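Long-range contact in klebicin C activity (Klebsiella pneumoniae, PDB 7NNA), which is a bacteriocin, here its Tol-binding domain, a long helical hairpin that probably engages the TolC channel for import of the toxin: residues 71-85 / 99-113. Numbering follows the deposited sequence. Where two conformers were deposited one is given.
Sequences VVDRALQNNKTRPTV and MAEFIGRQKAIEEAR
The Phe102 ring has the backbone of Arg82 over one face: Arg82 CA lies 3.7 Å from the ring centroid, 17° off the normal, a CH-pi contact. Asn78 O and Thr81 OG1 stand at its edge. Arg82 then folds its side chain back, bent at chi3, and sets one face of its guanidinium over Phe102 CE2. The two planes are 61° apart, so this is no parallel stack. These groups lie near the connection of an antiparallel helical hairpin, a long two-helix coiled coil, where helix 14-79 gives way to helix 93-197. Helix 71-79 runs at 169° to helix 99-113. The axes of these short segments approach to 9.3 Å.

Asn78 is a knob among Phe102, Arg105, Gln106 and Ile109. Its CG is anti to the backbone N, which sets OD1 beside Arg105 NE and ND2 near the Gln106 backbone. Arg105 NE gives a hydrogen bond to Asn78 OD1, 2.9 Å, in the guanidinium plane, with amide and guanidinium nearly perpendicular. Arg105 NH2 bonds Thr81 OG1 as well, and that hydroxyl donates to Asn78 O. Arg105 thus ties helix 99-113 to both Asn78 and the type I turn from Asn79 to Arg82. Gln106 NE2 donates a hydrogen bond to Asn79 OD1 from above the carbonyl plane.

Further along, Ile109 is a knob among Val71, Arg74, Ala75 and Asn78. Its CG2 meets Ala75 CB at 3.7 Å. Val71 CG1 packs on the Arg113 backbone. Beyond the turn, Pro83 CD rests on Phe102 CB, and the selenomethionine Met99 bends so that its CE lies 3.6 Å from Pro83 O and 3.9 Å from Val85 CG2.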
loop_
_atom_site.group_PDB
_atom_site.type_symbol
_atom_site.label_atom_id
_atom_site.label_comp_id
_atom_site.label_asym_id
_atom_site.label_seq_id
_atom_site.Cartn_x
_atom_site.Cartn_y
_atom_site.Cartn_z
ATOM N N VAL A 71 -7.195 41.568 -2.731
ATOM C CA VAL A 71 -6.383 42.551 -3.452
ATOM C C VAL A 71 -7.174 43.051 -4.662
ATOM O O VAL A 71 -7.171 44.278 -4.964
ATOM C CB VAL A 71 -4.982 41.998 -3.857
ATOM C CG1 VAL A 71 -4.208 43.051 -4.648
ATOM C CG2 VAL A 71 -4.193 41.590 -2.614
ATOM N N VAL A 72 -7.902 42.140 -5.354
ATOM C CA VAL A 72 -8.781 42.604 -6.445
ATOM C C VAL A 72 -9.846 43.650 -5.895
ATOM O O VAL A 72 -10.083 44.662 -6.535
ATOM C CB VAL A 72 -9.445 41.420 -7.196
ATOM C CG1 VAL A 72 -10.495 41.936 -8.161
ATOM C CG2 VAL A 72 -8.391 40.589 -7.960
ATOM N N ASP A 73 -10.460 43.395 -4.735
ATOM C CA ASP A 73 -11.414 44.363 -4.139
ATOM C C ASP A 73 -10.732 45.696 -3.777
ATOM O O ASP A 73 -11.356 46.754 -3.871
ATOM C CB ASP A 73 -12.063 43.797 -2.871
ATOM C CG ASP A 73 -13.114 42.726 -3.093
ATOM O OD1 ASP A 73 -13.643 42.625 -4.239
ATOM O OD2 ASP A 73 -13.430 42.009 -2.124
ATOM N N ARG A 74 -9.462 45.656 -3.376
ATOM C CA ARG A 74 -8.702 46.901 -3.094
ATOM C C ARG A 74 -8.559 47.711 -4.406
ATOM O O ARG A 74 -8.712 48.925 -4.407
ATOM C CB ARG A 74 -7.313 46.507 -2.591
ATOM C CG ARG A 74 -6.387 47.626 -2.174
ATOM C CD ARG A 74 -5.005 47.090 -1.702
ATOM N NE ARG A 74 -5.088 45.925 -0.804
ATOM C CZ ARG A 74 -4.066 45.109 -0.536
ATOM N NH1 ARG A 74 -4.235 44.060 0.262
ATOM N NH2 ARG A 74 -2.878 45.323 -1.080
ATOM N N ALA A 75 -8.325 47.029 -5.536
ATOM C CA ALA A 75 -8.229 47.702 -6.834
ATOM C C ALA A 75 -9.549 48.340 -7.182
ATOM O O ALA A 75 -9.566 49.507 -7.579
ATOM C CB ALA A 75 -7.821 46.695 -7.920
ATOM N N LEU A 76 -10.664 47.615 -7.039
ATOM C CA LEU A 76 -11.950 48.155 -7.453
ATOM C C LEU A 76 -12.416 49.323 -6.575
ATOM O O LEU A 76 -13.062 50.228 -7.079
ATOM C CB LEU A 76 -13.002 47.056 -7.561
ATOM C CG LEU A 76 -12.601 45.841 -8.462
ATOM C CD1 LEU A 76 -13.747 44.829 -8.534
ATOM C CD2 LEU A 76 -12.124 46.282 -9.865
ATOM N N GLN A 77 -12.017 49.343 -5.304
ATOM C CA GLN A 77 -12.302 50.457 -4.421
ATOM C C GLN A 77 -11.474 51.654 -4.861
ATOM O O GLN A 77 -11.999 52.753 -4.955
ATOM C CB GLN A 77 -11.907 50.105 -2.985
ATOM C CG GLN A 77 -12.713 48.999 -2.355
ATOM C CD GLN A 77 -14.151 49.386 -2.225
ATOM O OE1 GLN A 77 -14.492 50.549 -1.925
ATOM N NE2 GLN A 77 -15.033 48.410 -2.448
ATOM N N ASN A 78 -10.159 51.467 -5.121
ATOM C CA ASN A 78 -9.313 52.585 -5.547
ATOM C C ASN A 78 -9.816 53.146 -6.889
ATOM O O ASN A 78 -9.770 54.346 -7.090
ATOM C CB ASN A 78 -7.865 52.103 -5.742
ATOM C CG ASN A 78 -6.981 53.248 -6.241
ATOM O OD1 ASN A 78 -6.936 54.327 -5.633
ATOM N ND2 ASN A 78 -6.371 53.075 -7.394
ATOM N N ASN A 79 -10.336 52.275 -7.791
ATOM C CA ASN A 79 -10.804 52.749 -9.107
ATOM C C ASN A 79 -11.945 53.765 -9.011
ATOM O O ASN A 79 -12.063 54.633 -9.885
ATOM C CB ASN A 79 -11.157 51.544 -9.970
ATOM C CG ASN A 79 -9.910 50.799 -10.376
ATOM O OD1 ASN A 79 -8.775 51.318 -10.262
ATOM N ND2 ASN A 79 -10.078 49.559 -10.843
ATOM N N LYS A 80 -12.688 53.742 -7.888
ATOM C CA LYS A 80 -13.735 54.765 -7.676
ATOM C C LYS A 80 -13.180 56.145 -7.541
ATOM O O LYS A 80 -13.947 57.088 -7.711
ATOM C CB LYS A 80 -14.560 54.447 -6.413
ATOM C CG LYS A 80 -15.138 53.033 -6.452
ATOM C CD LYS A 80 -16.161 52.872 -7.513
ATOM C CE LYS A 80 -16.916 51.540 -7.390
ATOM N NZ LYS A 80 -16.993 51.043 -5.991
ATOM N N THR A 81 -11.921 56.304 -7.111
ATOM C CA THR A 81 -11.321 57.624 -6.915
ATOM C C THR A 81 -10.712 58.212 -8.190
ATOM O O THR A 81 -10.053 59.263 -8.114
ATOM C CB THR A 81 -10.215 57.573 -5.806
ATOM O OG1 THR A 81 -9.056 56.884 -6.274
ATOM C CG2 THR A 81 -10.708 56.910 -4.519
ATOM N N ARG A 82 -10.895 57.560 -9.359
ATOM C CA ARG A 82 -10.328 58.092 -10.618
ATOM C C ARG A 82 -10.825 59.551 -10.859
ATOM O O ARG A 82 -12.022 59.795 -10.890
ATOM C CB ARG A 82 -10.774 57.237 -11.836
ATOM C CG ARG A 82 -10.138 57.671 -13.166
ATOM C CD ARG A 82 -10.820 56.988 -14.352
ATOM N NE ARG A 82 -10.615 55.529 -14.236
ATOM C CZ ARG A 82 -9.554 54.888 -14.735
ATOM N NH1 ARG A 82 -8.643 55.552 -15.466
ATOM N NH2 ARG A 82 -9.377 53.596 -14.484
ATOM N N PRO A 83 -9.910 60.510 -10.992
ATOM C CA PRO A 83 -10.338 61.904 -11.258
ATOM C C PRO A 83 -10.720 62.153 -12.717
ATOM O O PRO A 83 -10.360 61.380 -13.592
ATOM C CB PRO A 83 -9.083 62.751 -10.900
ATOM C CG PRO A 83 -7.943 61.823 -11.131
ATOM C CD PRO A 83 -8.444 60.379 -10.930
ATOM N N THR A 84 -11.384 63.301 -12.988
ATOM C CA THR A 84 -11.762 63.681 -14.347
ATOM C C THR A 84 -10.778 64.696 -14.859
ATOM O O THR A 84 -10.609 65.745 -14.240
ATOM C CB THR A 84 -13.184 64.279 -14.318
ATOM O OG1 THR A 84 -14.058 63.154 -14.170
ATOM C CG2 THR A 84 -13.544 65.055 -15.589
ATOM N N VAL A 85 -10.128 64.384 -15.993
ATOM C CA VAL A 85 -9.158 65.255 -16.689
ATOM C C VAL A 85 -9.510 65.147 -18.179
ATOM O O VAL A 85 -9.073 64.205 -18.872
ATOM C CB VAL A 85 -7.689 64.837 -16.441
ATOM C CG1 VAL A 85 -6.749 65.733 -17.241
ATOM C CG2 VAL A 85 -7.346 64.870 -14.951
HETATM N N MSE A 99 -4.355 63.118 -11.027
HETATM C CA MSE A 99 -4.272 61.990 -11.943
HETATM C C MSE A 99 -3.012 61.191 -11.693
HETATM O O MSE A 99 -3.055 59.948 -11.591
HETATM C CB MSE A 99 -4.328 62.459 -13.415
HETATM C CG MSE A 99 -4.329 61.278 -14.373
HETATM SE SE MSE A 99 -5.833 60.063 -14.140
HETATM C CE MSE A 99 -7.070 61.033 -15.121
ATOM N N ALA A 100 -1.875 61.891 -11.517
ATOM C CA ALA A 100 -0.602 61.181 -11.311
ATOM C C ALA A 100 -0.659 60.286 -10.048
ATOM O O ALA A 100 -0.193 59.121 -10.053
ATOM C CB ALA A 100 0.562 62.197 -11.228
ATOM N N GLU A 101 -1.255 60.834 -8.953
ATOM C CA GLU A 101 -1.395 60.048 -7.730
ATOM C C GLU A 101 -2.356 58.870 -7.891
ATOM O O GLU A 101 -2.101 57.772 -7.355
ATOM C CB GLU A 101 -1.889 60.963 -6.587
ATOM C CG GLU A 101 -0.794 61.910 -6.105
ATOM C CD GLU A 101 -1.253 62.974 -5.118
ATOM O OE1 GLU A 101 -2.346 62.809 -4.524
ATOM O OE2 GLU A 101 -0.515 63.973 -4.938
ATOM N N PHE A 102 -3.462 59.055 -8.640
ATOM C CA PHE A 102 -4.382 57.942 -8.893
ATOM C C PHE A 102 -3.644 56.830 -9.693
ATOM O O PHE A 102 -3.781 55.629 -9.380
ATOM C CB PHE A 102 -5.638 58.432 -9.696
ATOM C CG PHE A 102 -6.441 57.251 -10.212
ATOM C CD1 PHE A 102 -7.288 56.546 -9.365
ATOM C CD2 PHE A 102 -6.339 56.841 -11.541
ATOM C CE1 PHE A 102 -7.975 55.411 -9.827
ATOM C CE2 PHE A 102 -7.032 55.726 -11.992
ATOM C CZ PHE A 102 -7.795 54.986 -11.115
ATOM N N ILE A 103 -2.874 57.221 -10.743
ATOM C CA ILE A 103 -2.179 56.214 -11.552
ATOM C C ILE A 103 -1.162 55.468 -10.706
ATOM O O ILE A 103 -1.072 54.245 -10.809
ATOM C CB ILE A 103 -1.501 56.909 -12.768
ATOM C CG1 ILE A 103 -2.554 57.543 -13.688
ATOM C CG2 ILE A 103 -0.605 55.900 -13.549
ATOM C CD1 ILE A 103 -1.879 58.267 -14.948
ATOM N N GLY A 104 -0.463 56.178 -9.814
ATOM C CA GLY A 104 0.534 55.553 -8.936
ATOM C C GLY A 104 -0.121 54.524 -8.030
ATOM O O GLY A 104 0.431 53.443 -7.806
ATOM N N ARG A 105 -1.309 54.860 -7.482
ATOM C CA ARG A 105 -2.041 53.923 -6.599
ATOM C C ARG A 105 -2.550 52.728 -7.399
ATOM O O ARG A 105 -2.465 51.593 -6.931
ATOM C CB ARG A 105 -3.271 54.610 -6.023
ATOM C CG ARG A 105 -2.952 55.565 -4.845
ATOM C CD ARG A 105 -4.194 55.950 -4.101
ATOM N NE ARG A 105 -5.242 56.531 -4.973
ATOM C CZ ARG A 105 -5.407 57.831 -5.209
ATOM N NH1 ARG A 105 -4.483 58.709 -4.817
ATOM N NH2 ARG A 105 -6.446 58.253 -5.920
ATOM N N GLN A 106 -3.058 52.967 -8.619
ATOM C CA GLN A 106 -3.555 51.832 -9.434
ATOM C C GLN A 106 -2.398 50.867 -9.854
ATOM O O GLN A 106 -2.557 49.638 -9.850
ATOM C CB GLN A 106 -4.327 52.381 -10.645
ATOM C CG GLN A 106 -5.018 51.290 -11.453
ATOM C CD GLN A 106 -5.765 51.897 -12.596
ATOM O OE1 GLN A 106 -5.168 52.503 -13.490
ATOM N NE2 GLN A 106 -7.056 51.795 -12.574
ATOM N N LYS A 107 -1.223 51.409 -10.170
ATOM C CA LYS A 107 -0.063 50.627 -10.568
ATOM C C LYS A 107 0.467 49.820 -9.377
ATOM O O LYS A 107 0.928 48.654 -9.561
ATOM C CB LYS A 107 1.088 51.574 -11.032
ATOM C CG LYS A 107 0.865 52.175 -12.412
ATOM C CD LYS A 107 1.401 51.299 -13.565
ATOM C CE LYS A 107 1.036 51.773 -14.964
ATOM N NZ LYS A 107 1.550 50.851 -16.043
ATOM N N ALA A 108 0.456 50.438 -8.164
ATOM C CA ALA A 108 0.940 49.749 -6.950
ATOM C C ALA A 108 0.013 48.603 -6.564
ATOM O O ALA A 108 0.483 47.518 -6.126
ATOM C CB ALA A 108 1.084 50.713 -5.791
ATOM N N ILE A 109 -1.310 48.834 -6.661
ATOM C CA ILE A 109 -2.256 47.754 -6.358
ATOM C C ILE A 109 -2.123 46.638 -7.370
ATOM O O ILE A 109 -2.155 45.455 -6.978
ATOM C CB ILE A 109 -3.698 48.244 -6.159
ATOM C CG1 ILE A 109 -3.723 49.143 -4.907
ATOM C CG2 ILE A 109 -4.715 47.075 -6.005
ATOM C CD1 ILE A 109 -5.058 49.950 -4.807
ATOM N N GLU A 110 -1.894 46.986 -8.627
ATOM C CA GLU A 110 -1.695 45.965 -9.651
ATOM C C GLU A 110 -0.416 45.116 -9.357
ATOM O O GLU A 110 -0.464 43.893 -9.494
ATOM C CB GLU A 110 -1.748 46.575 -11.058
ATOM C CG GLU A 110 -1.380 45.586 -12.150
ATOM C CD GLU A 110 -2.318 44.383 -12.256
ATOM O OE1 GLU A 110 -3.446 44.423 -11.713
ATOM O OE2 GLU A 110 -1.918 43.395 -12.901
ATOM N N GLU A 111 0.685 45.732 -8.865
ATOM C CA GLU A 111 1.867 44.920 -8.492
ATOM C C GLU A 111 1.550 43.943 -7.391
ATOM O O GLU A 111 1.953 42.781 -7.456
ATOM C CB GLU A 111 3.042 45.819 -8.075
ATOM C CG GLU A 111 3.577 46.598 -9.262
ATOM C CD GLU A 111 4.310 45.799 -10.339
ATOM O OE1 GLU A 111 4.379 46.291 -11.490
ATOM O OE2 GLU A 111 4.823 44.696 -10.044
ATOM N N ALA A 112 0.798 44.371 -6.395
ATOM C CA ALA A 112 0.398 43.490 -5.292
ATOM C C ALA A 112 -0.569 42.393 -5.783
ATOM O O ALA A 112 -0.589 41.265 -5.262
ATOM C CB ALA A 112 -0.275 44.321 -4.202
ATOM N N ARG A 113 -1.378 42.697 -6.769
ATOM C CA ARG A 113 -2.357 41.715 -7.305
ATOM C C ARG A 113 -1.606 40.678 -8.121
ATOM O O ARG A 113 -1.878 39.481 -7.997
ATOM C CB ARG A 113 -3.401 42.447 -8.185
ATOM C CG ARG A 113 -4.598 41.495 -8.508
ATOM C CD ARG A 113 -5.218 41.827 -9.888
ATOM N NE ARG A 113 -4.204 41.759 -10.959
ATOM C CZ ARG A 113 -3.730 40.648 -11.524
ATOM N NH1 ARG A 113 -4.261 39.457 -11.232
ATOM N NH2 ARG A 113 -2.737 40.717 -12.394
#